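PDB 3GIR: aminomethyltransferase from Bartonella henselae, which belongs to the glycine cleavage T-protein family, whose members join a large N-terminal domain to a smaller C-terminal barrel domain. Local coordinates for residues E40-A45 and L59-G64; S99-V104 and E157-G162; Q181-L186 and P192-L197; T211-T216 and G220-L225; S253-A258 and G264-P269. All blocks are in the same frame, centred on the assembly; numbering follows the deposited sequence.

Overall arrangement
Followed from the N terminus, the five contacts lie in series, none nesting within or crossing another. Contact 1 brings the first helix, 39-44, against the end of strand 55-60. Contact 2 spans the longest stretch of chain, joining the end of helix 94-101 to the last turn or so of helix 149-159 on the opposite side of the chain's centre, with about 40 Å between the centres of contacts 1 and 2. Contacts 3, 4 and 5 close short loops and touch in succession: Arg-212 of contact 4 reaches the turn of contact 3, and Tyr-215 packs on Arg-255 of contact 5. Contact 5 in turn faces strands of the C-terminal barrel, so the last contact of the series borders that domain.

Contact 1: E40-A45 and L59-G64; sequences ELHEKA and LTYPLG
Tyr-61 OH stands 2.7 Å from His-42 ND1, and this pair of polar atoms is the closest approach between residues 40-45 and 59-64. The other ring nitrogen, NE2, is hydrogen-bonded to Asp-80 OD2, a second-shell carboxylate that fixes the rotation of the imidazole. The two rings do not stack. They meet rim to rim with their planes 54° apart, and ND1 lies close to the plane of the phenol, at its edge. Tyr-61 CG is anti to its own carbonyl carbon (chi1 -66°), a setting that sends the phenol across to the helix. On the way the ring passes Ala-45, whose CB sits near the ring plane at 3.8 Å from Tyr-61 CD1. Beyond it, Ala-45 O comes within 3.1 Å of Pro-62 CD, so the carbonyl just past the helix is packed against the proline ring. His-42 ND1 and Ala-45 CB thus both lie at the edge of the phenol. The backbone of Tyr-61 is fixed separately: Glu-68 OE2 accepts hydrogen bonds from Tyr-61 N, Gly-64 N and Thr-60 OG1, which ties the chain to the helix that Gly-64 N-caps. Trp-245, from strand 243-245, meets the Tyr-61 ring almost in parallel and the His-42 ring obliquely. Helix 39-44 therefore lies between helix 227-238, touched by Leu-41, and the end of strand 55-60, where Leu-59 and Thr-60 form a classic beta bulge in the middle strand of a small three-stranded sheet, facing Lys-48 of the outer strand 48-52.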
# COMPACT_ATOMS: atom_id res chain seq x y z
N GLU A 40 16.28 -13.10 -12.03
CA GLU A 40 17.46 -12.92 -12.89
C GLU A 40 17.64 -11.52 -13.50
O GLU A 40 18.78 -11.03 -13.68
CB GLU A 40 17.46 -13.98 -14.02
CG GLU A 40 17.77 -15.35 -13.54
CD GLU A 40 17.67 -16.40 -14.69
OE1 GLU A 40 17.78 -16.00 -15.90
OE2 GLU A 40 17.46 -17.60 -14.40
N LEU A 41 16.53 -10.83 -13.84
CA LEU A 41 16.60 -9.46 -14.28
C LEU A 41 17.19 -8.56 -13.21
O LEU A 41 17.95 -7.62 -13.53
CB LEU A 41 15.24 -8.88 -14.74
CG LEU A 41 14.56 -9.44 -15.97
CD1 LEU A 41 13.29 -8.63 -16.35
CD2 LEU A 41 15.61 -9.47 -17.13
N HIS A 42 16.80 -8.80 -11.98
CA HIS A 42 17.29 -7.99 -10.88
C HIS A 42 18.78 -8.25 -10.67
O HIS A 42 19.53 -7.28 -10.46
CB HIS A 42 16.47 -8.20 -9.60
CG HIS A 42 15.04 -7.89 -9.81
ND1 HIS A 42 14.63 -6.63 -10.21
CD2 HIS A 42 13.93 -8.66 -9.77
CE1 HIS A 42 13.32 -6.63 -10.34
NE2 HIS A 42 12.86 -7.86 -10.14
N GLU A 43 19.17 -9.52 -10.71
CA GLU A 43 20.58 -9.90 -10.56
C GLU A 43 21.40 -9.22 -11.67
O GLU A 43 22.45 -8.56 -11.40
CB GLU A 43 20.69 -11.43 -10.57
CG GLU A 43 21.74 -12.01 -9.70
CD GLU A 43 23.14 -11.98 -10.35
OE1 GLU A 43 23.19 -12.05 -11.62
OE2 GLU A 43 24.19 -11.89 -9.62
N LYS A 44 20.95 -9.30 -12.94
CA LYS A 44 21.63 -8.61 -14.06
C LYS A 44 21.74 -7.08 -13.92
O LYS A 44 22.69 -6.45 -14.37
CB LYS A 44 20.95 -8.93 -15.44
N ALA A 45 20.73 -6.45 -13.31
CA ALA A 45 20.69 -5.04 -13.01
C ALA A 45 21.56 -4.64 -11.80
O ALA A 45 21.64 -3.46 -11.45
CB ALA A 45 19.27 -4.64 -12.74
N LEU A 59 16.48 -4.50 -2.73
CA LEU A 59 16.35 -3.29 -1.87
C LEU A 59 16.82 -2.02 -2.56
O LEU A 59 16.26 -0.94 -2.34
CB LEU A 59 17.18 -3.45 -0.58
CG LEU A 59 16.81 -4.69 0.23
CD1 LEU A 59 17.63 -4.70 1.58
CD2 LEU A 59 15.29 -4.89 0.50
N THR A 60 17.86 -2.15 -3.38
CA THR A 60 18.40 -1.03 -4.12
C THR A 60 19.19 -1.56 -5.30
O THR A 60 19.44 -2.77 -5.37
CB THR A 60 19.23 -0.11 -3.21
OG1 THR A 60 19.65 1.07 -3.92
CG2 THR A 60 20.43 -0.82 -2.62
N TYR A 61 19.41 -0.65 -6.25
CA TYR A 61 20.17 -0.92 -7.46
C TYR A 61 21.38 -0.01 -7.47
O TYR A 61 21.57 0.85 -6.59
CB TYR A 61 19.27 -0.71 -8.65
CG TYR A 61 18.14 -1.70 -8.73
CD1 TYR A 61 18.22 -2.86 -9.50
CD2 TYR A 61 16.96 -1.44 -8.07
CE1 TYR A 61 17.13 -3.70 -9.63
CE2 TYR A 61 15.88 -2.29 -8.16
CZ TYR A 61 15.95 -3.39 -8.96
OH TYR A 61 14.84 -4.24 -9.02
N PRO A 62 22.27 -0.19 -8.45
CA PRO A 62 23.43 0.73 -8.48
C PRO A 62 23.08 2.21 -8.55
O PRO A 62 23.82 3.03 -7.96
CB PRO A 62 24.24 0.21 -9.68
CG PRO A 62 23.86 -1.22 -9.73
CD PRO A 62 22.36 -1.26 -9.45
N LEU A 63 21.92 2.56 -9.12
CA LEU A 63 21.50 3.95 -9.13
C LEU A 63 21.40 4.52 -7.69
O LEU A 63 21.87 5.64 -7.41
CB LEU A 63 20.17 4.10 -9.85
CG LEU A 63 19.56 5.47 -10.00
CD1 LEU A 63 20.60 6.44 -10.66
CD2 LEU A 63 18.21 5.41 -10.74
N GLY A 64 20.84 3.72 -6.79
CA GLY A 64 20.89 3.98 -5.36
C GLY A 64 19.60 4.55 -4.82
O GLY A 64 18.79 5.17 -5.55

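Contact 2: S99-V104 and E157-G162; sequences SYALPV and EKRAFG
The guanidinium of Arg-159 receives Ala-101 O at its edge, nearly in plane, while the ring of Tyr-100 turns its own edge to Arg-159 O. The ring and guanidinium planes are 60° apart, and Tyr-293 makes a cation-pi contact with the arginine. The arrangement joins the end of helix 94-101 to the last turn or so of helix 149-159, within the N-terminal domain of the T-protein family: the first helix finishes where an arginine from the second collects its last carbonyl. With the chain extended from CG to NE, Arg-159 spans the gap, laying CD 4.1 Å from Ala-101 CB before NH1 meets the oxygen. Tyr-100 crosses it at about a right angle, with CE2 3.7 Å from Arg-159 O and 4.0 Å from Arg-159 CB. The other nitrogens of the buried guanidinium are also engaged, NE by Glu-155 in a salt bridge and NH2 by Leu-120 O, so the group is gripped from several directions and its rotation is fixed. Just after the helix, Pro-103 centres an inverse gamma turn, closed by Val-104 N to Leu-102 O at 2.8 Å. The bond across the helices, Arg-159 NH1 to Ala-101 O, measures 3.0 Å and is bent to 138° at the hydrogen, yet it falls on a carbonyl lone pair.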
# COMPACT_ATOMS: atom_id res chain seq x y z
N SER A 99 -19.52 -7.93 0.19
CA SER A 99 -20.11 -6.98 1.16
C SER A 99 -20.21 -7.53 2.57
O SER A 99 -20.39 -6.78 3.50
CB SER A 99 -21.50 -6.55 0.65
OG SER A 99 -21.44 -6.10 -0.66
N TYR A 100 -20.06 -8.82 2.74
CA TYR A 100 -19.89 -9.43 4.06
C TYR A 100 -18.43 -9.49 4.50
O TYR A 100 -18.07 -9.14 5.63
CB TYR A 100 -20.48 -10.81 4.02
CG TYR A 100 -20.18 -11.63 5.25
CD1 TYR A 100 -20.70 -11.27 6.49
CD2 TYR A 100 -19.38 -12.74 5.19
CE1 TYR A 100 -20.41 -11.99 7.61
CE2 TYR A 100 -19.11 -13.49 6.32
CZ TYR A 100 -19.66 -13.11 7.55
OH TYR A 100 -19.37 -13.80 8.69
N ALA A 101 -17.56 -9.90 3.57
CA ALA A 101 -16.16 -10.08 3.93
C ALA A 101 -15.46 -8.80 4.24
O ALA A 101 -14.58 -8.76 5.11
CB ALA A 101 -15.35 -10.87 2.81
N LEU A 102 -15.81 -7.75 3.50
CA LEU A 102 -15.13 -6.44 3.59
C LEU A 102 -16.16 -5.35 3.83
O LEU A 102 -17.30 -5.48 3.35
CB LEU A 102 -14.44 -6.10 2.28
CG LEU A 102 -13.41 -7.10 1.78
CD1 LEU A 102 -12.91 -6.75 0.35
CD2 LEU A 102 -12.19 -7.20 2.76
N PRO A 103 -15.70 -4.21 4.38
CA PRO A 103 -16.64 -3.08 4.60
C PRO A 103 -16.84 -2.23 3.34
O PRO A 103 -16.49 -1.06 3.30
CB PRO A 103 -15.97 -2.28 5.72
CG PRO A 103 -14.50 -2.53 5.49
CD PRO A 103 -14.38 -3.94 4.95
N VAL A 104 -17.49 -2.84 2.34
CA VAL A 104 -17.74 -2.24 1.04
C VAL A 104 -19.19 -2.51 0.67
O VAL A 104 -19.83 -3.41 1.21
CB VAL A 104 -16.80 -2.84 -0.06
CG1 VAL A 104 -15.31 -2.67 0.32
CG2 VAL A 104 -17.12 -4.34 -0.35
N GLU A 157 -11.67 -17.38 2.11
CA GLU A 157 -12.25 -18.70 1.81
C GLU A 157 -13.23 -19.10 2.91
O GLU A 157 -14.34 -19.58 2.63
CB GLU A 157 -11.13 -19.74 1.73
CG GLU A 157 -11.25 -20.73 0.74
CD GLU A 157 -10.03 -21.65 0.64
OE1 GLU A 157 -9.89 -22.17 -0.46
OE2 GLU A 157 -9.27 -21.88 1.64
N LYS A 158 -12.89 -18.87 4.18
CA LYS A 158 -13.83 -19.18 5.24
C LYS A 158 -15.04 -18.25 5.22
O LYS A 158 -16.15 -18.67 5.45
CB LYS A 158 -13.16 -19.11 6.63
CG LYS A 158 -12.03 -20.11 6.85
CD LYS A 158 -11.34 -19.82 8.18
CE LYS A 158 -10.16 -20.73 8.32
NZ LYS A 158 -9.17 -20.32 9.38
N ARG A 159 -14.85 -16.96 4.98
CA ARG A 159 -16.01 -16.04 4.89
C ARG A 159 -16.91 -16.31 3.67
O ARG A 159 -18.08 -15.87 3.64
CB ARG A 159 -15.51 -14.56 4.89
CG ARG A 159 -14.86 -14.16 6.21
CD ARG A 159 -14.34 -12.71 6.28
NE ARG A 159 -13.50 -12.58 7.46
CZ ARG A 159 -13.05 -11.45 7.97
NH1 ARG A 159 -13.40 -10.27 7.46
NH2 ARG A 159 -12.23 -11.56 8.99
N ALA A 160 -16.35 -17.01 2.68
CA ALA A 160 -17.09 -17.45 1.51
C ALA A 160 -17.85 -18.76 1.69
O ALA A 160 -18.59 -19.15 0.80
CB ALA A 160 -16.17 -17.54 0.27
N PHE A 161 -17.67 -19.43 2.82
CA PHE A 161 -18.32 -20.76 3.01
C PHE A 161 -19.82 -20.73 2.70
O PHE A 161 -20.36 -21.63 2.03
CB PHE A 161 -18.16 -21.24 4.44
CG PHE A 161 -16.83 -21.86 4.78
CD1 PHE A 161 -15.94 -22.35 3.83
CD2 PHE A 161 -16.45 -21.90 6.11
CE1 PHE A 161 -14.74 -22.95 4.23
CE2 PHE A 161 -15.26 -22.52 6.46
CZ PHE A 161 -14.44 -22.98 5.55
N GLY A 162 -20.50 -19.72 3.18
CA GLY A 162 -21.94 -19.64 2.90
C GLY A 162 -22.35 -19.23 1.48
O GLY A 162 -23.52 -19.41 1.07

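Contact 3: Q181-L186 and P192-L197; sequences QAAAVL and PGNELL
With chi1 at -95°, away from the usual staggered values, Asn-194 swings its amide over to helix 182-188, so that ND2 reaches Ala-183 O. On the helix, Leu-186 holds CG anti to the backbone N (chi1 -167°) and extends CD2 to the incoming loop. The amide hydrogen bond is short and straight: Asn-194 ND2 lies 2.8 Å from Ala-183 O, with 175° at the hydrogen. The acceptor sits exactly in the plane of the asparagine amide, although the donor approaches somewhat tilted from the plane of the carbonyl. The same amide turns its other end to the helix as well, OD1 standing 3.3 Å from Ala-183 CB. Next to the amide, Leu-186 CD2 packs on backbone, 3.7 Å from Pro-192 O and 4.0 Å from Gly-193 CA. Gly-193 adopts backbone angles suited to glycine and starts a type I turn closed by Leu-196 N to Gly-193 O at 2.9 Å. The carbonyl of Leu-196 is in turn held by Arg-212 NH1, so the turn is tied to the chain just after strand 209-211 as well as to the helix. Phe-221 of strand 220-225 lies against both Ala-183 and Leu-186, and Phe-202 covers Pro-192. The helix-to-loop connection is a tight one, in which a side-chain amide hydrogen-bonds a helix carbonyl across a short connection. One straight N-H...O bond, with the acceptor in the amide plane, constrains how the amide is turned, while the leucine contributes van der Waals packing against loop backbone.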
# COMPACT_ATOMS: atom_id res chain seq x y z
N GLN A 181 6.21 10.58 -16.07
CA GLN A 181 6.35 10.08 -17.42
C GLN A 181 5.78 8.69 -17.63
O GLN A 181 5.87 8.10 -18.70
CB GLN A 181 7.75 10.22 -17.90
CG GLN A 181 8.29 11.64 -17.91
CD GLN A 181 9.74 11.73 -18.34
OE1 GLN A 181 10.61 10.96 -17.94
NE2 GLN A 181 10.02 12.73 -19.20
N ALA A 182 5.20 8.12 -16.58
CA ALA A 182 4.72 6.75 -16.68
C ALA A 182 3.68 6.55 -17.79
O ALA A 182 3.74 5.55 -18.50
CB ALA A 182 4.14 6.26 -15.30
N ALA A 183 2.70 7.45 -17.88
CA ALA A 183 1.64 7.38 -18.88
C ALA A 183 2.19 7.46 -20.29
O ALA A 183 1.76 6.70 -21.15
CB ALA A 183 0.57 8.48 -18.63
N ALA A 184 3.18 8.30 -20.49
CA ALA A 184 3.80 8.42 -21.80
C ALA A 184 4.59 7.17 -22.16
O ALA A 184 4.49 6.64 -23.27
CB ALA A 184 4.65 9.70 -21.87
N VAL A 185 5.32 6.60 -21.17
CA VAL A 185 6.05 5.35 -21.36
C VAL A 185 5.06 4.23 -21.75
O VAL A 185 5.35 3.45 -22.68
CB VAL A 185 6.87 4.98 -20.08
CG1 VAL A 185 7.41 3.56 -20.16
CG2 VAL A 185 7.95 5.98 -19.84
N LEU A 186 3.95 4.13 -21.02
CA LEU A 186 2.95 3.13 -21.26
C LEU A 186 2.46 3.23 -22.70
O LEU A 186 2.44 2.25 -23.42
CB LEU A 186 1.78 3.25 -20.30
CG LEU A 186 0.80 2.14 -20.20
CD1 LEU A 186 1.41 0.94 -19.49
CD2 LEU A 186 -0.46 2.57 -19.61
N PRO A 192 -2.35 -0.24 -23.59
CA PRO A 192 -3.51 0.54 -23.25
C PRO A 192 -3.53 0.85 -21.74
O PRO A 192 -2.85 0.15 -20.99
CB PRO A 192 -4.67 -0.37 -23.65
CG PRO A 192 -4.07 -1.75 -23.63
CD PRO A 192 -2.64 -1.67 -23.76
N GLY A 193 -4.24 1.90 -21.38
CA GLY A 193 -4.44 2.32 -20.00
C GLY A 193 -4.45 3.82 -19.81
O GLY A 193 -4.97 4.31 -18.81
N ASN A 194 -3.97 4.58 -20.81
CA ASN A 194 -4.01 6.00 -20.69
C ASN A 194 -5.44 6.57 -20.58
O ASN A 194 -5.62 7.67 -20.04
CB ASN A 194 -3.27 6.65 -21.84
CG ASN A 194 -1.87 6.99 -21.52
OD1 ASN A 194 -1.58 8.12 -21.14
ND2 ASN A 194 -0.95 6.03 -21.72
N GLU A 195 -6.43 5.78 -21.01
CA GLU A 195 -7.86 6.11 -20.90
C GLU A 195 -8.45 5.93 -19.50
O GLU A 195 -9.55 6.45 -19.21
CB GLU A 195 -8.67 5.29 -21.95
N LEU A 196 -7.74 5.22 -18.60
CA LEU A 196 -8.22 5.05 -17.26
C LEU A 196 -8.18 6.37 -16.48
O LEU A 196 -7.27 7.19 -16.66
CB LEU A 196 -7.30 4.02 -16.53
CG LEU A 196 -7.35 2.60 -17.08
CD1 LEU A 196 -6.20 1.73 -16.44
CD2 LEU A 196 -8.76 1.96 -16.84
N LEU A 197 -9.09 6.53 -15.57
CA LEU A 197 -9.01 7.54 -14.56
C LEU A 197 -8.24 6.94 -13.35
O LEU A 197 -8.09 5.71 -13.26
CB LEU A 197 -10.41 8.02 -14.12
CG LEU A 197 -11.26 8.51 -15.27
CD1 LEU A 197 -12.60 9.04 -14.70
CD2 LEU A 197 -10.51 9.56 -16.04

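Contact 4: T211-T216 and G220-L225; sequences TRSGYT and GFEIAL
Thr-211 and Glu-222 are joined by a pair of backbone hydrogen bonds, Thr-211 N to Glu-222 O and Glu-222 N to Thr-211 O, each 2.9 Å long and nearly straight (165° and 160°). They define an antiparallel hydrogen-bonded pair whose side chains share one face of the sheet. On that face Thr-211 OG1 and Ser-213 OG share a hydrogen bond of 2.9 Å, in which either could be the donor. Two waters extend the network to the carboxylate: one sits 2.7 Å from Thr-211 OG1 and donates to Glu-222 OE1 at 2.8 Å, the other is bonded to Ser-213 OG and donates weakly to OE2. Both carboxylate oxygens have a water-mediated link. On the other side, Arg-212 and Phe-221 run side by side: Phe-221 CZ stands 3.6 Å above the centre of the guanidinium, the planes turned 41° apart. Asp-219 salt-bridges this arginine, and Phe-391 makes a cation-pi contact with it. Closer in, Phe-221 CA approaches Thr-211 O to 3.2 Å in a CA-H...O contact. Beyond the Thr-211 and Glu-222 pair, the last before the loop, the chain veers off through Ser-213 and Gly-214, an arrangement typical of a beta hairpin with a long connecting loop.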
# COMPACT_ATOMS: atom_id res chain seq x y z
N THR A 211 -4.26 -1.33 -13.76
CA THR A 211 -4.92 -0.30 -12.96
C THR A 211 -4.11 1.00 -12.99
O THR A 211 -2.88 0.97 -13.16
CB THR A 211 -5.16 -0.71 -11.49
OG1 THR A 211 -3.88 -0.95 -10.86
CG2 THR A 211 -6.10 -1.96 -11.32
N ARG A 212 -4.79 2.13 -12.90
CA ARG A 212 -4.14 3.42 -12.76
C ARG A 212 -4.13 3.73 -11.27
O ARG A 212 -5.06 4.28 -10.70
CB ARG A 212 -4.83 4.51 -13.61
CG ARG A 212 -4.04 5.77 -13.68
CD ARG A 212 -4.53 6.76 -14.77
NE ARG A 212 -3.52 7.63 -15.21
CZ ARG A 212 -3.49 8.19 -16.41
NH1 ARG A 212 -4.43 7.91 -17.30
NH2 ARG A 212 -2.51 8.96 -16.75
N SER A 213 -3.11 3.23 -10.60
CA SER A 213 -3.01 3.33 -9.14
C SER A 213 -1.52 3.10 -8.79
O SER A 213 -0.69 2.89 -9.69
CB SER A 213 -3.83 2.20 -8.51
OG SER A 213 -3.24 0.90 -8.78
N GLY A 214 -1.21 3.15 -7.49
CA GLY A 214 0.16 2.80 -7.09
C GLY A 214 0.37 3.10 -5.62
O GLY A 214 -0.61 3.22 -4.85
N TYR A 215 1.62 3.29 -5.25
CA TYR A 215 2.01 3.47 -3.89
C TYR A 215 3.05 4.57 -3.73
O TYR A 215 3.93 4.53 -2.85
CB TYR A 215 2.58 2.11 -3.39
CG TYR A 215 2.66 1.87 -1.95
CD1 TYR A 215 1.62 2.12 -1.09
CD2 TYR A 215 3.78 1.25 -1.43
CE1 TYR A 215 1.67 1.77 0.23
CE2 TYR A 215 3.84 0.90 -0.06
CZ TYR A 215 2.81 1.17 0.74
OH TYR A 215 2.96 0.77 2.08
N THR A 216 2.94 5.62 -4.56
CA THR A 216 3.98 6.63 -4.69
C THR A 216 3.48 8.07 -4.43
O THR A 216 4.26 8.97 -4.19
CB THR A 216 4.70 6.56 -6.06
OG1 THR A 216 3.74 6.88 -7.10
CG2 THR A 216 5.46 5.16 -6.28
N GLY A 220 0.59 6.85 -12.20
CA GLY A 220 1.22 5.56 -12.37
C GLY A 220 0.21 4.48 -12.62
O GLY A 220 -1.01 4.68 -12.48
N PHE A 221 0.76 3.30 -12.88
CA PHE A 221 0.04 2.15 -13.26
C PHE A 221 0.56 0.94 -12.54
O PHE A 221 1.74 0.93 -12.17
CB PHE A 221 0.07 1.90 -14.80
CG PHE A 221 -0.49 3.05 -15.58
CD1 PHE A 221 -1.82 3.05 -15.97
CD2 PHE A 221 0.31 4.14 -15.85
CE1 PHE A 221 -2.30 4.14 -16.69
CE2 PHE A 221 -0.22 5.23 -16.51
CZ PHE A 221 -1.48 5.19 -16.90
N GLU A 222 -0.29 -0.07 -12.41
CA GLU A 222 0.15 -1.43 -12.00
C GLU A 222 -0.31 -2.38 -13.10
O GLU A 222 -1.49 -2.29 -13.57
CB GLU A 222 -0.41 -1.82 -10.68
CG GLU A 222 0.06 -0.98 -9.52
CD GLU A 222 -0.38 -1.55 -8.15
OE1 GLU A 222 -1.18 -2.56 -8.06
OE2 GLU A 222 0.09 -0.97 -7.18
N ILE A 223 0.57 -3.29 -13.47
CA ILE A 223 0.29 -4.27 -14.53
C ILE A 223 0.52 -5.68 -13.97
O ILE A 223 1.62 -5.98 -13.53
CB ILE A 223 1.18 -4.04 -15.75
CG1 ILE A 223 1.13 -2.60 -16.24
CG2 ILE A 223 0.85 -5.08 -16.90
CD1 ILE A 223 2.28 -2.21 -17.30
N ALA A 224 -0.51 -6.54 -14.02
CA ALA A 224 -0.46 -7.91 -13.57
C ALA A 224 -0.61 -8.78 -14.80
O ALA A 224 -1.48 -8.52 -15.63
CB ALA A 224 -1.58 -8.23 -12.54
N LEU A 225 0.26 -9.74 -14.95
CA LEU A 225 0.23 -10.60 -16.13
C LEU A 225 0.80 -11.96 -15.82
O LEU A 225 1.48 -12.17 -14.85
CB LEU A 225 0.99 -9.95 -17.32
CG LEU A 225 2.51 -9.93 -17.32
CD1 LEU A 225 2.96 -9.39 -18.76
CD2 LEU A 225 3.09 -9.05 -16.19
O HOH W 1 -3.47 -3.30 -9.57
O HOH W 2 -2.71 0.11 -6.02

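Contact 5: S253-A258 and G264-P269; sequences SLRLEA and GNDITP
Arg-255 and Asp-266 reach each other from opposite directions and form a buried salt bridge, NH1 to OD2 at 2.8 Å. The bond is bent, with 138° at the hydrogen, and the donor comes to the syn side of OD2 a little out of the carboxylate plane; guanidinium and carboxylate are turned 49° against each other. Arg-255 NH2 passes Asn-265 ND2 at 4.3 Å, a looser, oblique approach with no hydrogen bond between the two segments there. The arginine gets there by an unusual route: CG lies between the backbone N and the carbonyl carbon (chi1 71°) and the chain bends at its next torsion, so it turns near its base and then runs extended to the guanidinium. Leu-256 CB lies 4.2 Å above one face of that group, towards its rim. Around this first shell several partners fix both charges. Ser-340 OG contacts the two groups, bonding to Asp-266 OD1 and to Arg-255 NH2, and Thr-339 OG1 also reaches OD1. Arg-255 NH2 makes a further salt bridge with Asp-252, NH1 bonds to Leu-260 O, and OD2 accepts Leu-262 N. The ion pair is therefore embedded in a network that satisfies its buried atoms. The turn carrying Asp-266 is itself pinned by Gly-264 N to Ile-267 O at 2.8 Å. Helix 248-257 and the loop 264-269 that follows it thus meet against barrel strands 334-344 and 349-356, where Met-353 touches both Arg-255 and Asp-266, Val-351 touches Leu-256, and Tyr-355 bonds to Asp-266 O.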
# COMPACT_ATOMS: atom_id res chain seq x y z
N SER A 253 10.54 5.11 0.87
CA SER A 253 10.65 6.54 1.03
C SER A 253 9.57 7.25 0.24
O SER A 253 8.96 8.28 0.68
CB SER A 253 12.05 7.07 0.74
OG SER A 253 12.53 6.65 -0.54
N LEU A 254 9.26 6.71 -0.94
CA LEU A 254 8.19 7.31 -1.72
C LEU A 254 6.86 7.23 -1.03
O LEU A 254 6.09 8.25 -0.99
CB LEU A 254 8.11 6.72 -3.14
CG LEU A 254 9.28 7.02 -4.06
CD1 LEU A 254 9.32 5.92 -5.14
CD2 LEU A 254 9.21 8.43 -4.73
N ARG A 255 6.45 6.03 -0.62
CA ARG A 255 5.19 5.86 0.01
C ARG A 255 5.07 6.65 1.31
O ARG A 255 3.99 7.15 1.63
CB ARG A 255 4.83 4.38 0.19
CG ARG A 255 5.66 3.62 1.25
CD ARG A 255 4.98 3.70 2.54
NE ARG A 255 5.85 3.15 3.57
CZ ARG A 255 5.59 3.12 4.89
NH1 ARG A 255 4.48 3.58 5.41
NH2 ARG A 255 6.51 2.55 5.67
N LEU A 256 6.15 6.71 2.07
CA LEU A 256 6.13 7.42 3.35
C LEU A 256 5.99 8.92 3.16
O LEU A 256 5.15 9.55 3.81
CB LEU A 256 7.37 7.02 4.15
CG LEU A 256 7.59 7.63 5.55
CD1 LEU A 256 6.28 7.56 6.36
CD2 LEU A 256 8.84 7.02 6.22
N GLU A 257 6.69 9.49 2.20
CA GLU A 257 6.42 10.92 1.76
C GLU A 257 4.96 11.16 1.39
O GLU A 257 4.40 12.22 1.63
CB GLU A 257 7.34 11.31 0.61
CG GLU A 257 8.71 11.63 0.99
CD GLU A 257 9.53 12.13 -0.17
OE1 GLU A 257 9.07 11.95 -1.32
OE2 GLU A 257 10.64 12.68 0.05
N ALA A 258 4.35 10.19 0.70
CA ALA A 258 2.95 10.24 0.25
C ALA A 258 1.90 9.99 1.35
O ALA A 258 0.73 10.02 1.09
CB ALA A 258 2.67 9.28 -0.96
N GLY A 264 1.83 -4.02 8.76
CA GLY A 264 2.94 -4.62 9.52
C GLY A 264 3.82 -3.58 10.20
O GLY A 264 4.58 -3.90 11.12
N ASN A 265 3.70 -2.33 9.76
CA ASN A 265 4.38 -1.18 10.36
C ASN A 265 3.33 -0.26 10.95
O ASN A 265 3.11 -0.22 12.18
CB ASN A 265 5.19 -0.38 9.35
CG ASN A 265 6.57 -0.97 9.07
OD1 ASN A 265 6.73 -2.20 8.99
ND2 ASN A 265 7.55 -0.11 8.84
N ASP A 266 2.64 0.45 10.08
CA ASP A 266 1.70 1.47 10.51
C ASP A 266 0.31 1.03 10.84
O ASP A 266 -0.43 1.79 11.44
CB ASP A 266 1.61 2.52 9.42
CG ASP A 266 2.97 2.89 8.87
OD1 ASP A 266 3.87 3.35 9.63
OD2 ASP A 266 3.15 2.63 7.66
N ILE A 267 -0.08 -0.12 10.33
CA ILE A 267 -1.36 -0.74 10.64
C ILE A 267 -1.07 -2.20 10.90
O ILE A 267 -0.21 -2.79 10.21
CB ILE A 267 -2.40 -0.50 9.58
CG1 ILE A 267 -1.89 -0.83 8.17
CG2 ILE A 267 -2.87 0.98 9.64
CD1 ILE A 267 -2.96 -0.61 7.05
N THR A 268 -1.82 -2.79 11.82
CA THR A 268 -1.63 -4.16 12.22
C THR A 268 -3.00 -4.67 12.71
O THR A 268 -3.96 -3.89 12.83
CB THR A 268 -0.62 -4.28 13.36
OG1 THR A 268 -1.26 -3.82 14.54
CG2 THR A 268 0.65 -3.46 13.13
N PRO A 269 -3.10 -5.97 12.98
CA PRO A 269 -4.37 -6.47 13.54
C PRO A 269 -4.73 -5.91 14.90
O PRO A 269 -5.87 -6.09 15.34
CB PRO A 269 -4.12 -7.98 13.63
CG PRO A 269 -3.14 -8.22 12.65
CD PRO A 269 -2.19 -7.05 12.71